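Local coordinates for aerotolerance-related membrane protein (Bacteroides fragilis, PDB 4JDU) that binds calcium through a von Willebrand factor type A domain, held in this piece of a membrane protein that is probably involved in aerotolerance, at residues G8-I13 with V108-V113; N47-M52 with L63-D68; T89-A94 with V114-E119. The protein carries 6 engineered substitutions. One frame throughout, in Å; residues are numbered along the deposited sequence.

Interaction 1 of 3, residues G8-I13 with V108-V113; sequences GVEVMI and VGRAIV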
loop_
_atom_site.group_PDB
_atom_site.type_symbol
_atom_site.label_atom_id
_atom_site.label_comp_id
_atom_site.label_asym_id
_atom_site.label_seq_id
_atom_site.Cartn_x
_atom_site.Cartn_y
_atom_site.Cartn_z
ATOM N N GLY A 8 -12.246 -4.544 18.250
ATOM C CA GLY A 8 -12.047 -4.045 16.901
ATOM C C GLY A 8 -10.838 -3.137 16.773
ATOM O O GLY A 8 -10.468 -2.443 17.721
ATOM N N VAL A 9 -10.220 -3.151 15.596
ATOM C CA VAL A 9 -9.049 -2.329 15.308
ATOM C C VAL A 9 -9.389 -1.394 14.154
ATOM O O VAL A 9 -10.227 -1.725 13.320
ATOM C CB VAL A 9 -7.851 -3.225 14.917
ATOM C CG1 VAL A 9 -6.617 -2.403 14.528
ATOM C CG2 VAL A 9 -7.526 -4.174 16.048
ATOM N N GLU A 10 -8.766 -0.221 14.109
ATOM C CA GLU A 10 -8.896 0.647 12.948
ATOM C C GLU A 10 -7.718 0.398 12.017
ATOM O O GLU A 10 -6.567 0.389 12.457
ATOM C CB GLU A 10 -8.957 2.121 13.362
ATOM C CG GLU A 10 -10.218 2.463 14.132
ATOM C CD GLU A 10 -10.364 3.943 14.395
ATOM O OE1 GLU A 10 -9.539 4.730 13.885
ATOM O OE2 GLU A 10 -11.313 4.318 15.118
ATOM N N VAL A 11 -8.005 0.169 10.738
ATOM C CA VAL A 11 -6.956 -0.151 9.774
ATOM C C VAL A 11 -6.971 0.849 8.626
ATOM O O VAL A 11 -7.976 0.983 7.928
ATOM C CB VAL A 11 -7.140 -1.575 9.197
ATOM C CG1 VAL A 11 -6.037 -1.899 8.186
ATOM C CG2 VAL A 11 -7.158 -2.603 10.319
HETATM N N MSE A 12 -5.868 1.562 8.430
HETATM C CA MSE A 12 -5.768 2.465 7.293
HETATM C C MSE A 12 -4.881 1.849 6.231
HETATM O O MSE A 12 -3.681 1.615 6.451
HETATM C CB MSE A 12 -5.222 3.837 7.699
HETATM C CG MSE A 12 -5.027 4.764 6.519
HETATM SE SE MSE A 12 -6.690 5.101 5.561
HETATM C CE MSE A 12 -7.700 5.921 6.990
ATOM N N ILE A 13 -5.491 1.567 5.084
ATOM C CA ILE A 13 -4.761 1.080 3.925
ATOM C C ILE A 13 -4.113 2.268 3.232
ATOM O O ILE A 13 -4.748 3.301 3.022
ATOM C CB ILE A 13 -5.706 0.395 2.920
ATOM C CG1 ILE A 13 -6.511 -0.713 3.600
ATOM C CG2 ILE A 13 -4.921 -0.161 1.738
ATOM C CD1 ILE A 13 -5.655 -1.849 4.133
ATOM N N VAL A 108 -8.405 2.122 21.190
ATOM C CA VAL A 108 -8.596 1.248 20.039
ATOM C C VAL A 108 -7.264 1.026 19.342
ATOM O O VAL A 108 -6.435 1.937 19.258
ATOM C CB VAL A 108 -9.655 1.805 19.047
ATOM C CG1 VAL A 108 -9.186 3.106 18.405
ATOM C CG2 VAL A 108 -9.992 0.772 17.984
ATOM N N GLY A 109 -7.044 -0.192 18.862
ATOM C CA GLY A 109 -5.851 -0.479 18.095
ATOM C C GLY A 109 -5.858 0.282 16.786
ATOM O O GLY A 109 -6.916 0.509 16.191
ATOM N N ARG A 110 -4.677 0.704 16.348
ATOM C CA ARG A 110 -4.544 1.401 15.076
ATOM C C ARG A 110 -3.419 0.755 14.271
ATOM O O ARG A 110 -2.305 0.582 14.769
ATOM C CB ARG A 110 -4.225 2.885 15.286
ATOM C CG ARG A 110 -5.194 3.676 16.164
ATOM C CD ARG A 110 -4.589 5.069 16.421
ATOM N NE ARG A 110 -5.331 6.040 17.242
ATOM C CZ ARG A 110 -6.655 6.204 17.315
ATOM N NH1 ARG A 110 -7.506 5.443 16.633
ATOM N NH2 ARG A 110 -7.137 7.156 18.109
ATOM N N ALA A 111 -3.711 0.400 13.026
ATOM C CA ALA A 111 -2.709 -0.206 12.151
ATOM C C ALA A 111 -2.749 0.418 10.773
ATOM O O ALA A 111 -3.823 0.702 10.239
ATOM C CB ALA A 111 -2.932 -1.711 12.045
ATOM N N ILE A 112 -1.568 0.630 10.204
ATOM C CA ILE A 112 -1.428 1.102 8.833
ATOM C C ILE A 112 -0.915 -0.053 8.004
ATOM O O ILE A 112 -0.021 -0.780 8.440
ATOM C CB ILE A 112 -0.446 2.283 8.751
ATOM C CG1 ILE A 112 -0.978 3.468 9.569
ATOM C CG2 ILE A 112 -0.176 2.675 7.293
ATOM C CD1 ILE A 112 0.010 4.605 9.719
ATOM N N VAL A 113 -1.509 -0.251 6.832
ATOM C CA VAL A 113 -1.036 -1.283 5.909
ATOM C C VAL A 113 -0.649 -0.623 4.596
ATOM O O VAL A 113 -1.516 -0.183 3.836
ATOM C CB VAL A 113 -2.109 -2.364 5.662
ATOM C CG1 VAL A 113 -1.575 -3.444 4.714
ATOM C CG2 VAL A 113 -2.562 -2.991 6.979
#

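Interaction 2 of 3, residues N47-M52 with L63-D68; sequences NDKVGM and LPITSD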
loop_
_atom_site.group_PDB
_atom_site.type_symbol
_atom_site.label_atom_id
_atom_site.label_comp_id
_atom_site.label_asym_id
_atom_site.label_seq_id
_atom_site.Cartn_x
_atom_site.Cartn_y
_atom_site.Cartn_z
ATOM N N ASN A 47 -15.179 -6.878 13.013
ATOM C CA ASN A 47 -15.372 -5.831 14.016
ATOM C C ASN A 47 -14.552 -4.580 13.730
ATOM O O ASN A 47 -14.740 -3.539 14.365
ATOM C CB ASN A 47 -15.006 -6.362 15.402
ATOM C CG ASN A 47 -15.741 -7.638 15.744
ATOM O OD1 ASN A 47 -16.969 -7.693 15.691
ATOM N ND2 ASN A 47 -14.992 -8.679 16.085
ATOM N N ASP A 48 -13.645 -4.690 12.770
ATOM C CA ASP A 48 -12.703 -3.621 12.488
ATOM C C ASP A 48 -13.332 -2.499 11.670
ATOM O O ASP A 48 -14.421 -2.654 11.113
ATOM C CB ASP A 48 -11.483 -4.190 11.761
ATOM C CG ASP A 48 -10.826 -5.315 12.534
ATOM O OD1 ASP A 48 -10.812 -5.241 13.779
ATOM O OD2 ASP A 48 -10.329 -6.272 11.901
ATOM N N LYS A 49 -12.646 -1.361 11.624
ATOM C CA LYS A 49 -12.987 -0.285 10.704
ATOM C C LYS A 49 -11.839 -0.131 9.723
ATOM O O LYS A 49 -10.681 -0.393 10.064
ATOM C CB LYS A 49 -13.221 1.023 11.459
ATOM C CG LYS A 49 -14.464 1.009 12.334
ATOM C CD LYS A 49 -14.654 2.348 13.031
ATOM C CE LYS A 49 -15.851 2.325 13.974
ATOM N NZ LYS A 49 -15.986 3.608 14.721
ATOM N N VAL A 50 -12.149 0.279 8.497
ATOM C CA VAL A 50 -11.120 0.402 7.474
ATOM C C VAL A 50 -11.232 1.726 6.721
ATOM O O VAL A 50 -12.329 2.251 6.503
ATOM C CB VAL A 50 -11.165 -0.789 6.474
ATOM C CG1 VAL A 50 -12.460 -0.774 5.673
ATOM C CG2 VAL A 50 -9.960 -0.785 5.544
ATOM N N GLY A 51 -10.078 2.268 6.347
ATOM C CA GLY A 51 -10.027 3.438 5.493
ATOM C C GLY A 51 -9.030 3.207 4.382
ATOM O O GLY A 51 -8.259 2.238 4.418
HETATM N N MSE A 52 -9.035 4.080 3.380
HETATM C CA MSE A 52 -8.071 3.938 2.303
HETATM C C MSE A 52 -7.519 5.243 1.777
HETATM O O MSE A 52 -8.266 6.148 1.376
HETATM C CB MSE A 52 -8.647 3.128 1.142
HETATM C CG MSE A 52 -7.597 2.845 0.042
HETATM SE SE MSE A 52 -8.073 1.501 -1.274
HETATM C CE MSE A 52 -9.685 2.323 -1.954
ATOM N N LEU A 63 -11.083 7.088 1.161
ATOM C CA LEU A 63 -12.119 6.586 2.047
ATOM C C LEU A 63 -11.716 6.807 3.493
ATOM O O LEU A 63 -10.808 6.142 3.991
ATOM C CB LEU A 63 -12.323 5.090 1.807
ATOM C CG LEU A 63 -13.402 4.425 2.661
ATOM C CD1 LEU A 63 -14.776 5.007 2.340
ATOM C CD2 LEU A 63 -13.388 2.931 2.418
ATOM N N PRO A 64 -12.377 7.751 4.175
ATOM C CA PRO A 64 -12.161 7.888 5.616
ATOM C C PRO A 64 -12.552 6.605 6.343
ATOM O O PRO A 64 -13.396 5.839 5.850
ATOM C CB PRO A 64 -13.099 9.039 6.008
ATOM C CG PRO A 64 -13.273 9.833 4.741
ATOM C CD PRO A 64 -13.265 8.796 3.639
ATOM N N ILE A 65 -11.929 6.373 7.492
ATOM C CA ILE A 65 -12.173 5.179 8.302
ATOM C C ILE A 65 -13.666 4.920 8.472
ATOM O O ILE A 65 -14.421 5.819 8.858
ATOM C CB ILE A 65 -11.547 5.325 9.703
ATOM C CG1 ILE A 65 -10.016 5.276 9.625
ATOM C CG2 ILE A 65 -12.091 4.259 10.652
ATOM C CD1 ILE A 65 -9.426 3.871 9.526
ATOM N N THR A 66 -14.105 3.698 8.187
ATOM C CA THR A 66 -15.533 3.390 8.197
ATOM C C THR A 66 -15.811 1.920 8.493
ATOM O O THR A 66 -14.936 1.069 8.316
ATOM C CB THR A 66 -16.159 3.728 6.814
ATOM O OG1 THR A 66 -17.562 3.438 6.833
ATOM C CG2 THR A 66 -15.495 2.922 5.703
ATOM N N SER A 67 -17.037 1.629 8.927
ATOM C CA SER A 67 -17.459 0.247 9.118
ATOM C C SER A 67 -18.071 -0.311 7.836
ATOM O O SER A 67 -18.440 -1.486 7.775
ATOM C CB SER A 67 -18.453 0.149 10.273
ATOM O OG SER A 67 -19.565 1.001 10.058
ATOM N N ASP A 68 -18.162 0.527 6.805
ATOM C CA ASP A 68 -18.758 0.110 5.530
ATOM C C ASP A 68 -17.704 -0.577 4.660
ATOM O O ASP A 68 -17.117 0.038 3.773
ATOM C CB ASP A 68 -19.369 1.317 4.796
ATOM C CG ASP A 68 -20.269 0.914 3.628
ATOM O OD1 ASP A 68 -20.195 -0.245 3.173
ATOM O OD2 ASP A 68 -21.050 1.766 3.150
#

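Interaction 3 of 3, residues T89-A94 with V114-E119; sequences TAIGAA and VITDGE. With CA (calcium ion), chain C.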
loop_
_atom_site.group_PDB
_atom_site.type_symbol
_atom_site.label_atom_id
_atom_site.label_comp_id
_atom_site.label_asym_id
_atom_site.label_seq_id
_atom_site.Cartn_x
_atom_site.Cartn_y
_atom_site.Cartn_z
ATOM N N THR A 89 6.779 8.519 -6.114
ATOM C CA THR A 89 6.515 7.554 -5.046
ATOM C C THR A 89 6.903 8.084 -3.661
ATOM O O THR A 89 8.090 8.202 -3.341
ATOM C CB THR A 89 7.218 6.224 -5.341
ATOM O OG1 THR A 89 6.691 5.685 -6.562
ATOM C CG2 THR A 89 7.003 5.229 -4.201
ATOM N N ALA A 90 5.889 8.388 -2.849
ATOM C CA ALA A 90 6.074 9.088 -1.574
ATOM C C ALA A 90 5.469 8.315 -0.402
ATOM O O ALA A 90 4.446 8.719 0.165
ATOM C CB ALA A 90 5.457 10.472 -1.654
ATOM N N ILE A 91 6.114 7.211 -0.036
ATOM C CA ILE A 91 5.616 6.358 1.029
ATOM C C ILE A 91 5.545 7.100 2.375
ATOM O O ILE A 91 4.587 6.929 3.141
ATOM C CB ILE A 91 6.480 5.074 1.158
ATOM C CG1 ILE A 91 6.457 4.281 -0.156
ATOM C CG2 ILE A 91 5.989 4.218 2.312
ATOM C CD1 ILE A 91 7.371 3.050 -0.149
ATOM N N GLY A 92 6.547 7.926 2.668
ATOM C CA GLY A 92 6.565 8.672 3.918
ATOM C C GLY A 92 5.363 9.591 4.036
ATOM O O GLY A 92 4.712 9.653 5.079
ATOM N N ALA A 93 5.062 10.307 2.962
ATOM C CA ALA A 93 3.896 11.182 2.955
ATOM C C ALA A 93 2.613 10.396 3.211
ATOM O O ALA A 93 1.725 10.874 3.921
ATOM C CB ALA A 93 3.811 11.953 1.640
ATOM N N ALA A 94 2.517 9.195 2.645
ATOM C CA ALA A 94 1.339 8.352 2.841
ATOM C C ALA A 94 1.218 7.860 4.286
ATOM O O ALA A 94 0.117 7.858 4.855
ATOM C CB ALA A 94 1.337 7.169 1.854
ATOM N N VAL A 114 0.656 -0.502 4.370
ATOM C CA VAL A 114 1.180 0.075 3.136
ATOM C C VAL A 114 1.325 -1.025 2.092
ATOM O O VAL A 114 1.945 -2.051 2.367
ATOM C CB VAL A 114 2.550 0.745 3.365
ATOM C CG1 VAL A 114 3.023 1.433 2.101
ATOM C CG2 VAL A 114 2.469 1.762 4.508
ATOM N N ILE A 115 0.731 -0.819 0.914
ATOM C CA ILE A 115 0.800 -1.785 -0.186
ATOM C C ILE A 115 1.512 -1.136 -1.371
ATOM O O ILE A 115 1.027 -0.168 -1.954
ATOM C CB ILE A 115 -0.601 -2.295 -0.574
ATOM C CG1 ILE A 115 -1.336 -2.743 0.695
ATOM C CG2 ILE A 115 -0.506 -3.432 -1.568
ATOM C CD1 ILE A 115 -2.712 -3.295 0.458
ATOM N N THR A 116 2.687 -1.659 -1.711
ATOM C CA THR A 116 3.602 -0.935 -2.581
ATOM C C THR A 116 4.652 -1.871 -3.152
ATOM O O THR A 116 4.861 -2.958 -2.625
ATOM C CB THR A 116 4.312 0.202 -1.779
ATOM O OG1 THR A 116 5.165 0.963 -2.640
ATOM C CG2 THR A 116 5.148 -0.372 -0.612
ATOM N N ASP A 117 5.322 -1.445 -4.220
ATOM C CA ASP A 117 6.490 -2.172 -4.710
ATOM C C ASP A 117 7.755 -1.629 -4.041
ATOM O O ASP A 117 8.870 -2.104 -4.299
ATOM C CB ASP A 117 6.575 -2.122 -6.238
ATOM C CG ASP A 117 6.523 -0.710 -6.792
ATOM O OD1 ASP A 117 6.935 0.239 -6.083
ATOM O OD2 ASP A 117 6.084 -0.556 -7.950
ATOM N N GLY A 118 7.572 -0.624 -3.194
ATOM C CA GLY A 118 8.651 -0.124 -2.361
ATOM C C GLY A 118 9.688 0.671 -3.116
ATOM O O GLY A 118 10.687 1.102 -2.529
ATOM N N GLU A 119 9.480 0.862 -4.415
ATOM C CA GLU A 119 10.368 1.707 -5.200
ATOM C C GLU A 119 10.215 3.146 -4.753
ATOM O O GLU A 119 9.758 3.994 -5.523
ATOM C CB GLU A 119 10.031 1.618 -6.682
ATOM C CG GLU A 119 10.595 0.405 -7.360
ATOM C CD GLU A 119 11.038 0.691 -8.778
ATOM O OE1 GLU A 119 11.948 -0.013 -9.266
ATOM O OE2 GLU A 119 10.470 1.612 -9.407
HETATM CA CA CA C . 6.367 3.731 -7.899
HETATM O O HOH W 1 8.680 3.637 -8.749
HETATM O O HOH W 2 6.281 4.926 -10.257
#

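Interaction 1 of 3, residues G8-I13 with V108-V113
E10 and R110 stand side by side on adjacent parallel strands and point the same way, an example of how a lateral charge pair can ride on a regular sheet. The carboxylate and guanidinium planes are turned 49° apart, and E10 OE1 comes to 3.5 Å from R110 NH1, a long salt bridge. The E10 chain, extended beyond CG, carries OE2 on to T103 OG1, its main polar partner; R110 NH2 bonds to the T103 carbonyl, so T103 is a partner of both side chains, the bond to R110 being the weak one. V108 CG1 approaches the same carboxylate, the two side chains crossing nearly at right angles, while V108 CG2 lies 3.3 Å from G8 O.

The face with V9, V11, A111, I13 and V113 carries apolar side chains. V9 sends CG1, anti to the backbone N (chi1 177°), over the neighbouring strand, 3.4 Å from G109 O. Further along, V11 and V113 meet at a slant through V11 CG1 and V113 CG2, 3.8 Å apart. Beneath these side chains runs a regular parallel ladder of four bonds, in which E10 and M12 each donate and accept: E10 N to G109 O at 2.9 Å, A111 N to E10 O, M12 N to A111 O, and V113 N to M12 O. The strands twist by 19° against each other.

Strand 49-55 bonds to the other edge of strand 9-16. Helix 195-206 covers the V9, V11 and V113 face through I202 and I206, while helix 91-99 sets A98 against M12 and I112 on the opposite face.

Interaction 2 of 3, residues N47-M52 with L63-D68
V50 and T66 pair backbone to backbone as antiparallel partners, and the bonds between them show how a bulge can be absorbed without breaking a hairpin. V50 N gives a nearly straight bond to T66 O at 2.9 Å. The return bond, T66 N to V50 O, measures 2.8 Å but is bent, its N-H...O angle 143°, and the donor sits above the carbonyl plane. One step further the register has slipped by a residue, and M52 pairs with L63 instead: M52 N meets a lone pair of L63 O at 2.8 Å, and L63 N returns an almost linear bond to M52 O at 3.0 Å.

A C-H contact adds to the ladder: V50 O, already holding T66 N, also receives the CA-H of I65 (CA to O 3.4 Å).

Among the apolar contacts, M52 and L63 face the same side and meet CB to CB at 4.2 Å, next to F75 of helix 69-77. K49 and I65 cross at about a right angle, with I65 CG2, in the conformer described, 3.5 Å from K49 CB.

A local polar motif closes the strand. T66 OG1, anti to the backbone N (chi1 -179°), accepts from D68 N at 3.0 Å, an ST turn. D68 is the N-cap of the helix that follows, its OD1 taking S71 N.

The whole is a beta hairpin with a beta bulge, formed by strands 49-55 and 59-66. It supplies the antiparallel edge strand of an otherwise parallel sheet, the arrangement seen in von Willebrand factor type A domains.

Interaction 3 of 3, residues T89-A94 with V114-E119
T89 and E119 meet beside the calcium ion, and the threonine side chain serves as a worked case of one residue split between a metal and a backbone. Its CB points toward the other segment and lies 3.4 Å from E119 O. From there the two branches part. The methyl CG2, anti to the backbone N, rests 3.3 Å from that same carbonyl oxygen, whereas OG1, anti to the carbonyl carbon (chi1 -62°), turns to the calcium and binds it at 2.4 Å. S18, S20 and two waters are the other ligands in the model. Water 1 donates to E119 OE2 at 2.8 Å, which puts this carboxylate in the second shell of the calcium; E119 OE1 is held by R172 N.

Deeper in, I91 meets T116 tip to tip, I91 CD1 lying 3.9 Å from T116 OG1, and I91 CG2 packs on V114 CG1. T116 OG1 accepts from G118 N in an ST turn and bonds to D16. In an Asx turn D117 OD1 takes E119 N at 3.1 Å.

D117 OD1 stays 4.0 Å from calcium in this model, although D117 is a calcium ligand in a structure of this protein. Its OD2 instead bonds S20 and bridges to R30, tying it to a first-shell residue. The arrangement resembles the open form of MIDAS sites in related domains, where serine and threonine hydroxyls bind directly and the acidic residues stand in the second shell; it would probably leave the ion electrophilic.

How the interactions relate
Interactions 1 and 2 are ladders of one sheet, joined through strand 49-55, which bonds to strand 9-16 by V11 N to K49 O; their centres are about 9 Å apart. Interaction 1 is the buried, regular, parallel part, with a charge pair near one end, whereas interaction 2 is partly exposed, antiparallel and bulged, as befits the sheet's edge. Interaction 3 shares strand 109-116 with interaction 1, its centre about 17 Å away, and is also buried, but no hydrogen bond joins its two segments directly. There a helix start packs its side chain on the last residues of the strand, and metal chemistry begins in the loop just beyond. I13 and I115 touch where interactions 1 and 3 adjoin.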